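Local coordinates for protein leucine aminopeptidase 1 (Caenorhabditis elegans, PDB 2HC9) that probably acts as a digestive zinc metalloaminopeptidase, releasing N-terminal amino acids, preferably leucine, from peptides, at residues G337-A342 with M421-L426; F405-F410 with A437-G442; D317-M322 with S416-M421. The protein carries 1 engineered substitution. One frame throughout, in Å; residues are numbered along the deposited sequence. Where two conformers were deposited one is given.

Contact 1: G337-A342 with M421-L426. With BCT (bicarbonate ion), chain D.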
ATOM      1  N   GLY A 337      -2.624  -1.963  25.528  1.00 13.54           N
ATOM      2  CA  GLY A 337      -3.547  -2.603  26.472  1.00 14.60           C
ATOM      3  C   GLY A 337      -2.869  -3.689  27.298  1.00 19.20           C
ATOM      4  O   GLY A 337      -3.068  -3.789  28.504  1.00 15.91           O
ATOM      5  N   ARG A 338      -2.028  -4.479  26.653  1.00 16.21           N
ATOM      6  CA  ARG A 338      -1.388  -5.585  27.340  1.00 13.71           C
ATOM      7  C   ARG A 338      -0.372  -5.085  28.385  1.00 14.79           C
ATOM      8  O   ARG A 338      -0.187  -5.730  29.423  1.00 14.17           O
ATOM      9  CB  ARG A 338      -0.741  -6.550  26.332  1.00 12.07           C
ATOM     10  CG  ARG A 338       0.435  -5.917  25.530  1.00 13.72           C
ATOM     11  CD  ARG A 338       0.784  -6.795  24.295  1.00 13.81           C
ATOM     12  NE  ARG A 338      -0.217  -6.613  23.239  1.00 16.08           N
ATOM     13  CZ  ARG A 338      -0.101  -7.138  22.018  1.00 15.96           C
ATOM     14  NH1 ARG A 338       0.990  -7.857  21.704  1.00 15.51           N
ATOM     15  NH2 ARG A 338      -1.051  -6.918  21.110  1.00 12.92           N
ATOM     16  N   LEU A 339       0.243  -3.926  28.135  1.00 15.40           N
ATOM     17  CA  LEU A 339       1.177  -3.309  29.106  1.00 15.41           C
ATOM     18  C   LEU A 339       0.397  -2.894  30.355  1.00 14.92           C
ATOM     19  O   LEU A 339       0.786  -3.198  31.478  1.00 14.65           O
ATOM     20  CB  LEU A 339       1.841  -2.057  28.503  1.00 14.09           C
ATOM     21  CG  LEU A 339       2.814  -2.341  27.319  1.00 17.08           C
ATOM     22  CD1 LEU A 339       3.330  -1.032  26.730  1.00 15.40           C
ATOM     23  CD2 LEU A 339       3.990  -3.223  27.778  1.00 17.11           C
ATOM     24  N   ILE A 340      -0.713  -2.190  30.158  1.00 16.53           N
ATOM     25  CA  ILE A 340      -1.434  -1.699  31.329  1.00 17.44           C
ATOM     26  C   ILE A 340      -2.049  -2.854  32.123  1.00 17.89           C
ATOM     27  O   ILE A 340      -2.085  -2.810  33.367  1.00 15.47           O
ATOM     28  CB  ILE A 340      -2.442  -0.569  30.993  1.00 12.44           C
ATOM     29  CG1 ILE A 340      -3.693  -1.116  30.275  1.00 14.41           C
ATOM     30  CG2 ILE A 340      -1.747   0.540  30.143  1.00 12.25           C
ATOM     31  CD1 ILE A 340      -4.793  -0.035  29.984  1.00 14.84           C
ATOM     32  N   LEU A 341      -2.537  -3.879  31.409  1.00 14.57           N
ATOM     33  CA  LEU A 341      -3.112  -5.043  32.058  1.00 14.74           C
ATOM     34  C   LEU A 341      -2.068  -5.883  32.779  1.00 19.55           C
ATOM     35  O   LEU A 341      -2.395  -6.496  33.771  1.00 17.89           O
ATOM     36  CB  LEU A 341      -3.893  -5.920  31.072  1.00 15.15           C
ATOM     37  CG  LEU A 341      -5.176  -5.285  30.500  1.00 15.55           C
ATOM     38  CD1 LEU A 341      -5.604  -6.049  29.254  1.00 16.58           C
ATOM     39  CD2 LEU A 341      -6.326  -5.264  31.544  1.00 19.56           C
ATOM     40  N   ALA A 342      -0.827  -5.920  32.279  1.00 13.24           N
ATOM     41  CA  ALA A 342       0.251  -6.620  33.001  1.00 13.65           C
ATOM     42  C   ALA A 342       0.393  -6.043  34.429  1.00 16.95           C
ATOM     43  O   ALA A 342       0.597  -6.783  35.412  1.00 16.48           O
ATOM     44  CB  ALA A 342       1.606  -6.462  32.232  1.00 14.21           C
ATOM     45  N   MET A 421      11.395  -9.112  27.952  1.00 17.73           N
ATOM     46  CA  MET A 421      10.540  -9.497  26.816  1.00 14.10           C
ATOM     47  C   MET A 421      10.228  -8.242  26.015  1.00 14.79           C
ATOM     48  O   MET A 421      10.424  -7.115  26.496  1.00 16.78           O
ATOM     49  CB  MET A 421       9.219 -10.114  27.308  1.00 14.22           C
ATOM     50  CG  MET A 421       8.352  -9.116  28.089  1.00 14.39           C
ATOM     51  SD  MET A 421       7.216  -9.924  29.238  1.00 17.10           S
ATOM     52  CE  MET A 421       8.379 -10.159  30.575  1.00 16.29           C
ATOM     53  N   LYS A 422       9.743  -8.444  24.798  1.00 15.72           N
ATOM     54  CA  LYS A 422       9.127  -7.357  24.019  1.00 13.11           C
ATOM     55  C   LYS A 422       7.621  -7.423  24.271  1.00 15.90           C
ATOM     56  O   LYS A 422       7.127  -8.457  24.687  1.00 15.05           O
ATOM     57  CB  LYS A 422       9.378  -7.591  22.526  1.00 16.53           C
ATOM     58  CG  LYS A 422      10.833  -7.497  22.080  1.00 17.23           C
ATOM     59  CD  LYS A 422      10.935  -7.460  20.548  1.00 17.66           C
ATOM     60  CE  LYS A 422      12.403  -7.316  20.121  1.00 20.67           C
ATOM     61  NZ  LYS A 422      12.562  -7.320  18.630  1.00 18.16           N
ATOM     62  N   ASN A 423       6.894  -6.349  23.984  1.00 15.42           N
ATOM     63  CA  ASN A 423       5.431  -6.392  24.097  1.00 17.16           C
ATOM     64  C   ASN A 423       4.691  -6.958  22.874  1.00 17.33           C
ATOM     65  O   ASN A 423       3.535  -7.330  22.972  1.00 18.36           O
ATOM     66  CB  ASN A 423       4.857  -5.028  24.562  1.00 16.51           C
ATOM     67  CG  ASN A 423       4.831  -3.964  23.455  1.00 18.93           C
ATOM     68  OD1 ASN A 423       5.742  -3.869  22.643  1.00 16.44           O
ATOM     69  ND2 ASN A 423       3.805  -3.119  23.464  1.00 13.87           N
ATOM     70  N   SER A 424       5.357  -7.044  21.725  1.00 15.74           N
ATOM     71  CA  SER A 424       4.701  -7.614  20.551  1.00 19.22           C
ATOM     72  C   SER A 424       5.728  -8.196  19.604  1.00 17.97           C
ATOM     73  O   SER A 424       6.937  -8.115  19.848  1.00 17.46           O
ATOM     74  CB  SER A 424       3.802  -6.586  19.839  1.00 26.31           C
ATOM     75  OG  SER A 424       4.542  -5.787  18.975  1.00 36.39           O
ATOM     76  N   ASN A 425       5.230  -8.802  18.541  1.00 18.64           N
ATOM     77  CA  ASN A 425       6.076  -9.278  17.456  1.00 16.56           C
ATOM     78  C   ASN A 425       5.497  -8.723  16.163  1.00 18.88           C
ATOM     79  O   ASN A 425       4.314  -8.923  15.859  1.00 18.60           O
ATOM     80  CB  ASN A 425       6.094 -10.815  17.470  1.00 18.02           C
ATOM     81  CG  ASN A 425       7.078 -11.389  16.473  1.00 26.56           C
ATOM     82  OD1 ASN A 425       7.141 -10.938  15.332  1.00 24.74           O
ATOM     83  ND2 ASN A 425       7.860 -12.372  16.902  1.00 21.61           N
ATOM     84  N   LEU A 426       6.311  -7.986  15.415  1.00 17.87           N
ATOM     85  CA  LEU A 426       5.795  -7.261  14.259  1.00 22.16           C
ATOM     86  C   LEU A 426       5.963  -8.052  12.966  1.00 29.52           C
ATOM     87  O   LEU A 426       5.651  -7.556  11.881  1.00 23.62           O
ATOM     88  CB  LEU A 426       6.476  -5.893  14.130  1.00 26.42           C
ATOM     89  CG  LEU A 426       6.195  -4.898  15.265  1.00 26.63           C
ATOM     90  CD1 LEU A 426       6.931  -3.581  14.984  1.00 32.31           C
ATOM     91  CD2 LEU A 426       4.702  -4.641  15.400  1.00 26.00           C
TER
HETATM   92  C   BCT D 801      -3.038  -4.260  22.970  1.00 14.92           C
HETATM   93  O1  BCT D 801      -3.675  -3.227  23.203  1.00 16.93           O
HETATM   94  O2  BCT D 801      -3.309  -4.999  22.002  1.00 16.07           O
HETATM   95  O3  BCT D 801      -2.027  -4.559  23.742  1.00 14.83           O
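R338 reaches N423 with one arm of its guanidinium group and holds a bicarbonate ion with the others. NH1 of R338 donates to the backbone O of N423 at 2.9 Å. The nitrogen lies in the plane of that carbonyl, but the oxygen is tilted out of the guanidinium plane, and the bond is bent to an N-H...O angle of 143°. CB of S424 approaches the same NH1 obliquely. On the ion's side, NE of R338 bonds O3 at 2.8 Å, while NH2 of R338 meets O2 of the ion in the guanidinium plane, 3.1 Å away and nearly straight (171°). O3 takes a second bond from the backbone N of R338 at 2.9 Å, and O1 takes one from the backbone N of G337 at 2.8 Å. All three oxygens are therefore gripped at the start of helix 337-350, whose N-terminal end probably favours an anion. A bend at chi3 (76°) turns the guanidinium edge back toward the ion that R338 N also holds. With an alanine here, the bicarbonate would probably lose two of these four bonds, and N423 O the donor that reaches it from the helix.

Beside the polar grip, CD2 of L339 rests on CB of N423 at 3.8 Å, the two side chains crossing at a slant. Further out, N423 is held firm by its amide: ND2 bonds the backbone O of both A335 and N332, and OD1 accepts from N331 N. A437 and L440 of helix 433-442 pack against R338. K252, E336, L363 and T364 are also among the residues lining the ion's pocket. Bicarbonate held by an arginine next to a pair of zinc ions is characteristic of the M17 aminopeptidase active site, and R338 is a predicted active-site residue.

Contact 2: F405-F410 with A437-G442. Engineered in segment 437-442: L440 (natural residue Phe).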
ATOM      1  N   PHE A 405      -3.727 -22.217  25.031  1.00 17.68           N
ATOM      2  CA  PHE A 405      -2.859 -21.804  26.121  1.00 15.80           C
ATOM      3  C   PHE A 405      -1.544 -22.577  26.019  1.00 18.75           C
ATOM      4  O   PHE A 405      -1.467 -23.758  26.397  1.00 17.77           O
ATOM      5  CB  PHE A 405      -3.517 -22.083  27.483  1.00 15.82           C
ATOM      6  CG  PHE A 405      -2.669 -21.631  28.659  1.00 20.19           C
ATOM      7  CD1 PHE A 405      -2.658 -20.296  29.050  1.00 19.72           C
ATOM      8  CD2 PHE A 405      -1.862 -22.533  29.350  1.00 17.96           C
ATOM      9  CE1 PHE A 405      -1.851 -19.868  30.137  1.00 18.40           C
ATOM     10  CE2 PHE A 405      -1.062 -22.121  30.434  1.00 17.01           C
ATOM     11  CZ  PHE A 405      -1.061 -20.779  30.817  1.00 16.86           C
ATOM     12  N   ALA A 406      -0.501 -21.911  25.545  1.00 15.62           N
ATOM     13  CA  ALA A 406       0.798 -22.602  25.379  1.00 16.15           C
ATOM     14  C   ALA A 406       1.991 -21.640  25.529  1.00 15.15           C
ATOM     15  O   ALA A 406       2.641 -21.312  24.547  1.00 16.51           O
ATOM     16  CB  ALA A 406       0.834 -23.339  24.020  1.00 16.88           C
ATOM     17  N   PRO A 407       2.277 -21.187  26.772  1.00 16.61           N
ATOM     18  CA  PRO A 407       3.385 -20.256  26.936  1.00 16.88           C
ATOM     19  C   PRO A 407       4.703 -20.894  26.472  1.00 18.93           C
ATOM     20  O   PRO A 407       5.528 -20.214  25.874  1.00 17.04           O
ATOM     21  CB  PRO A 407       3.410 -19.978  28.440  1.00 17.73           C
ATOM     22  CG  PRO A 407       2.000 -20.321  28.935  1.00 19.38           C
ATOM     23  CD  PRO A 407       1.600 -21.492  28.060  1.00 19.07           C
ATOM     24  N   ASP A 408       4.879 -22.193  26.708  1.00 17.86           N
ATOM     25  CA  ASP A 408       6.105 -22.864  26.218  1.00 19.35           C
ATOM     26  C   ASP A 408       6.305 -22.765  24.706  1.00 20.56           C
ATOM     27  O   ASP A 408       7.428 -22.552  24.230  1.00 19.35           O
ATOM     28  CB  ASP A 408       6.201 -24.321  26.704  1.00 17.83           C
ATOM     29  CG  ASP A 408       4.954 -25.160  26.376  1.00 21.03           C
ATOM     30  OD1 ASP A 408       3.961 -24.648  25.800  1.00 17.56           O
ATOM     31  OD2 ASP A 408       4.969 -26.366  26.717  1.00 20.58           O
ATOM     32  N   LEU A 409       5.228 -22.895  23.945  1.00 15.57           N
ATOM     33  CA  LEU A 409       5.341 -22.845  22.475  1.00 16.46           C
ATOM     34  C   LEU A 409       5.403 -21.418  21.936  1.00 20.04           C
ATOM     35  O   LEU A 409       6.056 -21.182  20.926  1.00 18.06           O
ATOM     36  CB  LEU A 409       4.167 -23.566  21.810  1.00 17.50           C
ATOM     37  CG  LEU A 409       4.096 -25.088  22.013  1.00 16.88           C
ATOM     38  CD1 LEU A 409       2.851 -25.595  21.240  1.00 14.29           C
ATOM     39  CD2 LEU A 409       5.391 -25.768  21.506  1.00 16.69           C
ATOM     40  N   PHE A 410       4.709 -20.484  22.587  1.00 18.79           N
ATOM     41  CA  PHE A 410       4.433 -19.184  21.964  1.00 17.08           C
ATOM     42  C   PHE A 410       5.130 -17.984  22.606  1.00 18.80           C
ATOM     43  O   PHE A 410       5.268 -16.949  21.974  1.00 19.55           O
ATOM     44  CB  PHE A 410       2.920 -18.908  21.910  1.00 17.79           C
ATOM     45  CG  PHE A 410       2.105 -19.975  21.210  1.00 17.54           C
ATOM     46  CD1 PHE A 410       2.622 -20.698  20.124  1.00 16.76           C
ATOM     47  CD2 PHE A 410       0.780 -20.196  21.602  1.00 15.66           C
ATOM     48  CE1 PHE A 410       1.855 -21.664  19.461  1.00 17.94           C
ATOM     49  CE2 PHE A 410      -0.030 -21.160  20.942  1.00 20.17           C
ATOM     50  CZ  PHE A 410       0.511 -21.896  19.859  1.00 18.91           C
ATOM     51  N   ALA A 437      -0.573 -11.814  22.556  1.00 15.49           N
ATOM     52  CA  ALA A 437      -0.947 -10.594  23.268  1.00 17.12           C
ATOM     53  C   ALA A 437      -1.335 -10.925  24.711  1.00 16.94           C
ATOM     54  O   ALA A 437      -0.922 -10.242  25.641  1.00 16.25           O
ATOM     55  CB  ALA A 437      -2.139  -9.903  22.533  1.00 18.09           C
ATOM     56  N   GLY A 438      -2.123 -11.974  24.910  1.00 14.19           N
ATOM     57  CA  GLY A 438      -2.481 -12.373  26.275  1.00 13.56           C
ATOM     58  C   GLY A 438      -1.297 -12.867  27.087  1.00 16.52           C
ATOM     59  O   GLY A 438      -1.216 -12.629  28.292  1.00 16.62           O
ATOM     60  N   LEU A 439      -0.351 -13.543  26.422  1.00 16.07           N
ATOM     61  CA  LEU A 439       0.832 -14.082  27.114  1.00 15.51           C
ATOM     62  C   LEU A 439       1.748 -12.981  27.614  1.00 17.24           C
ATOM     63  O   LEU A 439       2.441 -13.171  28.609  1.00 17.08           O
ATOM     64  CB  LEU A 439       1.623 -15.028  26.187  1.00 15.51           C
ATOM     65  CG  LEU A 439       0.927 -16.368  25.889  1.00 15.82           C
ATOM     66  CD1 LEU A 439       1.770 -17.131  24.826  1.00 15.12           C
ATOM     67  CD2 LEU A 439       0.765 -17.179  27.170  1.00 15.02           C
ATOM     68  N   LEU A 440       1.758 -11.826  26.943  1.00 15.25           N
ATOM     69  CA  LEU A 440       2.531 -10.699  27.475  1.00 12.86           C
ATOM     70  C   LEU A 440       1.975 -10.342  28.867  1.00 15.03           C
ATOM     71  O   LEU A 440       2.741 -10.140  29.802  1.00 14.17           O
ATOM     72  CB  LEU A 440       2.454  -9.466  26.548  1.00 14.78           C
ATOM     73  CG  LEU A 440       3.189  -8.191  26.984  1.00 15.20           C
ATOM     74  CD1 LEU A 440       2.524  -7.366  28.134  1.00 13.44           C
ATOM     75  CD2 LEU A 440       4.728  -8.436  27.205  1.00 14.72           C
ATOM     76  N   ILE A 441       0.648 -10.280  28.988  1.00 14.95           N
ATOM     77  CA  ILE A 441       0.014 -10.012  30.291  1.00 16.11           C
ATOM     78  C   ILE A 441       0.415 -11.089  31.308  1.00 16.64           C
ATOM     79  O   ILE A 441       0.924 -10.783  32.411  1.00 16.42           O
ATOM     80  CB  ILE A 441      -1.537  -9.984  30.159  1.00 14.42           C
ATOM     81  CG1 ILE A 441      -1.989  -8.861  29.207  1.00 14.96           C
ATOM     82  CG2 ILE A 441      -2.183  -9.798  31.539  1.00 14.71           C
ATOM     83  CD1 ILE A 441      -3.439  -9.016  28.719  1.00 15.54           C
ATOM     84  N   GLY A 442       0.202 -12.346  30.943  1.00 15.56           N
ATOM     85  CA  GLY A 442       0.453 -13.452  31.881  1.00 16.70           C
ATOM     86  C   GLY A 442       1.906 -13.642  32.272  1.00 19.81           C
ATOM     87  O   GLY A 442       2.198 -14.194  33.329  1.00 17.86           O
TER
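L439 is the one side chain of segment 437-442 that reaches the short helix 407-410, meeting P407 and F410 there. This is apolar helix-to-helix packing in the catalytic domain of an M17 peptidase. Followed outward from the backbone of helix 433-442, CB of L439 points at the other segment, and CG stands beside the backbone N, anti to the carbonyl carbon (chi1 -70°). Neither makes a close contact across the gap, which is left to the two methyls. CD1 continues the extended chain (chi2 174°) and lands on CB of F410 at 3.6 Å. It also comes within 4.1 Å of CA of P407. CD2, the other branch, lies against the proline ring, 3.8 Å from CG of P407, with the two side chains crossing at about a right angle. Both methyls thus lie against the same side of the short helix, CD1 toward F410 and CD2 on the proline ring.

F410 gives L439 its CB, while the end of its side chain leads away; F410 also touches P432. M379 of strand 376-380 also touches L439, bringing this strand of the domain's large sheet into the same apolar cluster. The far side of the short helix faces a neighbouring copy: D408 bonds S82 and N85 of the third subunit. L440, an engineered residue where the natural sequence has Phe, takes no part in the contact with 405-410. A406 is the N-cap of the short helix. CD of P407 lies 3.6 Å above one face of the F405 ring, offset toward its rim, and the backbone N of F410 closes the turn on A406 O at 3.0 Å.

Contact 3: D317-M322 with S416-M421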
ATOM      1  N   ASP A 317      11.305   0.813  20.898  1.00 16.06           N
ATOM      2  CA  ASP A 317      12.683   0.656  21.414  1.00 15.22           C
ATOM      3  C   ASP A 317      12.749   0.985  22.902  1.00 15.06           C
ATOM      4  O   ASP A 317      13.654   0.487  23.600  1.00 17.40           O
ATOM      5  CB  ASP A 317      13.741   1.519  20.707  1.00 16.01           C
ATOM      6  CG  ASP A 317      14.014   1.081  19.278  1.00 17.83           C
ATOM      7  OD1 ASP A 317      13.511   0.023  18.832  1.00 15.31           O
ATOM      8  OD2 ASP A 317      14.739   1.839  18.601  1.00 15.23           O
ATOM      9  N   ASP A 318      11.827   1.818  23.388  1.00 13.57           N
ATOM     10  CA  ASP A 318      11.831   2.188  24.818  1.00 15.06           C
ATOM     11  C   ASP A 318      11.766   0.921  25.673  1.00 16.99           C
ATOM     12  O   ASP A 318      11.053  -0.020  25.334  1.00 15.90           O
ATOM     13  CB  ASP A 318      10.625   3.042  25.190  1.00 14.01           C
ATOM     14  CG  ASP A 318      10.778   4.512  24.812  1.00 15.00           C
ATOM     15  OD1 ASP A 318      11.826   4.938  24.251  1.00 16.49           O
ATOM     16  OD2 ASP A 318       9.805   5.247  25.080  1.00 16.28           O
ATOM     17  N   ILE A 319      12.501   0.899  26.781  1.00 14.27           N
ATOM     18  CA  ILE A 319      12.396  -0.213  27.733  1.00 15.16           C
ATOM     19  C   ILE A 319      11.895   0.356  29.055  1.00 15.91           C
ATOM     20  O   ILE A 319      12.478   1.324  29.583  1.00 15.01           O
ATOM     21  CB  ILE A 319      13.767  -0.923  27.969  1.00 16.13           C
ATOM     22  CG1 ILE A 319      14.258  -1.542  26.645  1.00 17.91           C
ATOM     23  CG2 ILE A 319      13.594  -2.057  29.056  1.00 14.80           C
ATOM     24  CD1 ILE A 319      15.708  -2.099  26.714  1.00 19.54           C
ATOM     25  N   ILE A 320      10.806  -0.220  29.562  1.00 14.52           N
ATOM     26  CA  ILE A 320      10.226   0.217  30.841  1.00 14.75           C
ATOM     27  C   ILE A 320      10.216  -0.926  31.874  1.00 17.01           C
ATOM     28  O   ILE A 320      10.289  -2.108  31.507  1.00 15.96           O
ATOM     29  CB  ILE A 320       8.785   0.800  30.620  1.00 14.63           C
ATOM     30  CG1 ILE A 320       7.826  -0.289  30.077  1.00 16.06           C
ATOM     31  CG2 ILE A 320       8.890   2.067  29.734  1.00 17.93           C
ATOM     32  CD1 ILE A 320       6.353   0.139  30.124  1.00 19.57           C
ATOM     33  N   LYS A 321      10.128  -0.560  33.155  1.00 16.36           N
ATOM     34  CA  LYS A 321       9.999  -1.553  34.226  1.00 15.44           C
ATOM     35  C   LYS A 321       8.540  -1.573  34.686  1.00 15.73           C
ATOM     36  O   LYS A 321       7.955  -0.527  35.045  1.00 17.00           O
ATOM     37  CB  LYS A 321      10.951  -1.224  35.387  1.00 18.52           C
ATOM     38  CG  LYS A 321      10.921  -2.278  36.519  1.00 26.68           C
ATOM     39  CD  LYS A 321      12.079  -2.093  37.521  1.00 29.06           C
ATOM     40  CE  LYS A 321      13.322  -2.823  36.974  1.00 42.62           C
ATOM     41  NZ  LYS A 321      14.478  -2.943  37.925  1.00 47.40           N
ATOM     42  N   MET A 322       7.966  -2.763  34.654  1.00 17.51           N
ATOM     43  CA  MET A 322       6.549  -2.980  34.941  1.00 18.28           C
ATOM     44  C   MET A 322       6.362  -3.058  36.467  1.00 16.51           C
ATOM     45  O   MET A 322       7.348  -3.138  37.219  1.00 18.01           O
ATOM     46  CB  MET A 322       6.104  -4.296  34.295  1.00 13.84           C
ATOM     47  CG  MET A 322       6.418  -4.382  32.802  1.00 13.91           C
ATOM     48  SD  MET A 322       5.709  -3.031  31.826  1.00 16.81           S
ATOM     49  CE  MET A 322       3.998  -3.484  31.858  1.00 14.19           C
ATOM     50  N   SER A 416      13.323 -10.864  23.667  1.00 17.46           N
ATOM     51  CA  SER A 416      14.069  -9.607  23.533  1.00 16.67           C
ATOM     52  C   SER A 416      15.516  -9.890  23.877  1.00 21.44           C
ATOM     53  O   SER A 416      15.815 -10.674  24.796  1.00 17.30           O
ATOM     54  CB  SER A 416      13.536  -8.542  24.504  1.00 17.43           C
ATOM     55  OG  SER A 416      14.390  -7.388  24.545  1.00 16.62           O
ATOM     56  N   SER A 417      16.419  -9.252  23.132  1.00 15.80           N
ATOM     57  CA  SER A 417      17.842  -9.362  23.464  1.00 18.27           C
ATOM     58  C   SER A 417      18.232  -8.555  24.682  1.00 21.02           C
ATOM     59  O   SER A 417      19.209  -8.853  25.334  1.00 18.65           O
ATOM     60  CB  SER A 417      18.706  -8.916  22.284  1.00 22.28           C
ATOM     61  OG  SER A 417      18.518  -9.802  21.191  1.00 27.94           O
ATOM     62  N   ILE A 418      17.487  -7.508  24.987  1.00 17.13           N
ATOM     63  CA  ILE A 418      17.981  -6.557  25.976  0.70 18.87           C
ATOM     64  C   ILE A 418      16.999  -6.296  27.110  1.00 19.51           C
ATOM     65  O   ILE A 418      17.338  -5.644  28.081  1.00 23.99           O
ATOM     66  CB  ILE A 418      18.375  -5.237  25.327  0.70 17.68           C
ATOM     67  CG1 ILE A 418      17.231  -4.713  24.459  0.70 15.43           C
ATOM     68  CG2 ILE A 418      19.674  -5.409  24.492  0.70 16.57           C
ATOM     69  CD1 ILE A 418      17.565  -3.408  23.816  0.70 16.52           C
ATOM     70  N   ALA A 419      15.781  -6.804  26.989  1.00 18.27           N
ATOM     71  CA  ALA A 419      14.857  -6.713  28.113  1.00 14.71           C
ATOM     72  C   ALA A 419      14.309  -8.092  28.382  1.00 18.34           C
ATOM     73  O   ALA A 419      14.599  -9.038  27.657  1.00 17.48           O
ATOM     74  CB  ALA A 419      13.712  -5.741  27.803  1.00 17.53           C
ATOM     75  N   ASP A 420      13.513  -8.216  29.437  1.00 16.69           N
ATOM     76  CA  ASP A 420      12.955  -9.514  29.775  1.00 18.37           C
ATOM     77  C   ASP A 420      12.020 -10.028  28.684  1.00 18.34           C
ATOM     78  O   ASP A 420      11.910 -11.229  28.478  1.00 15.43           O
ATOM     79  CB  ASP A 420      12.209  -9.436  31.108  1.00 17.52           C
ATOM     80  CG  ASP A 420      13.145  -9.251  32.281  1.00 18.26           C
ATOM     81  OD1 ASP A 420      14.322  -9.687  32.202  1.00 16.68           O
ATOM     82  OD2 ASP A 420      12.690  -8.688  33.300  1.00 16.77           O
ATOM     83  N   MET A 421      11.395  -9.112  27.952  1.00 17.73           N
ATOM     84  CA  MET A 421      10.540  -9.497  26.816  1.00 14.10           C
ATOM     85  C   MET A 421      10.228  -8.242  26.015  1.00 14.79           C
ATOM     86  O   MET A 421      10.424  -7.115  26.496  1.00 16.78           O
ATOM     87  CB  MET A 421       9.219 -10.114  27.308  1.00 14.22           C
ATOM     88  CG  MET A 421       8.352  -9.116  28.089  1.00 14.39           C
ATOM     89  SD  MET A 421       7.216  -9.924  29.238  1.00 17.10           S
ATOM     90  CE  MET A 421       8.379 -10.159  30.575  1.00 16.29           C
TER
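I319 meets I418 and A419 without the help of any ring or other flat side chain: there is no face or edge to speak of, and the contact is made by aliphatic branches alone. It joins strand 319-321, an edge strand of a small three-stranded sheet with 327-329 and 421-422, to an ST turn in the loop between helix 407-410 and strand 421-422.

I319 points at the loop and offers it both of its arms. CG2, anti to the backbone N, rests on CB of A419 at 3.9 Å. CG1 takes the place beside the backbone N (chi1 -63°) and carries CD1 outward to I418. In the conformer given, CD1 of I319 lies 3.7 Å from CD1 of I418 and 3.8 Å from CG1 of the same residue, the two side chains slanting across each other. I418 was modelled in two conformers, so this half of the contact is less certain than the one with A419. The isoleucine's two branches thus spread over two successive residues of the loop.

A second subunit closes over this patch. M136 of that subunit packs on I319 and its N182 bonds I319 O, while K137 NZ of the same neighbour bonds the backbone O of both S416 and A419. The contact therefore lies at a subunit interface of the hexamer, away from the annotated sites.

What shapes the loop is S416. Its hydroxyl bonds OE1 of E329 on the central strand and also accepts hydrogen bonds from two backbone N-H groups, of the residues that present their side chains to I319: I418 N to S416 OG at 3.1 Å, and A419 N to S416 OG at 2.9 Å with an N-H...O angle of 153°.

In the fold
Going from the N terminus, the chain passes 317-322, 337-342, 405-410, 416-421, 421-426 and 437-442. Contact 3 closes first, when the chain returns at 416-421 to strand 319-321; contact 1 follows at once through the shared M421, and contact 2 closes last on helix 433-442. None nests: each pair crosses, since all three open before any closes and they close in the order in which they opened. Contacts 1 and 3 reach the same three-stranded sheet, with M322 packing on L339 and A342. Contact 2 meets the other two through L440, which touches M421. Together they tie helices 337-350, 407-410 and 433-442 to that sheet within the catalytic domain.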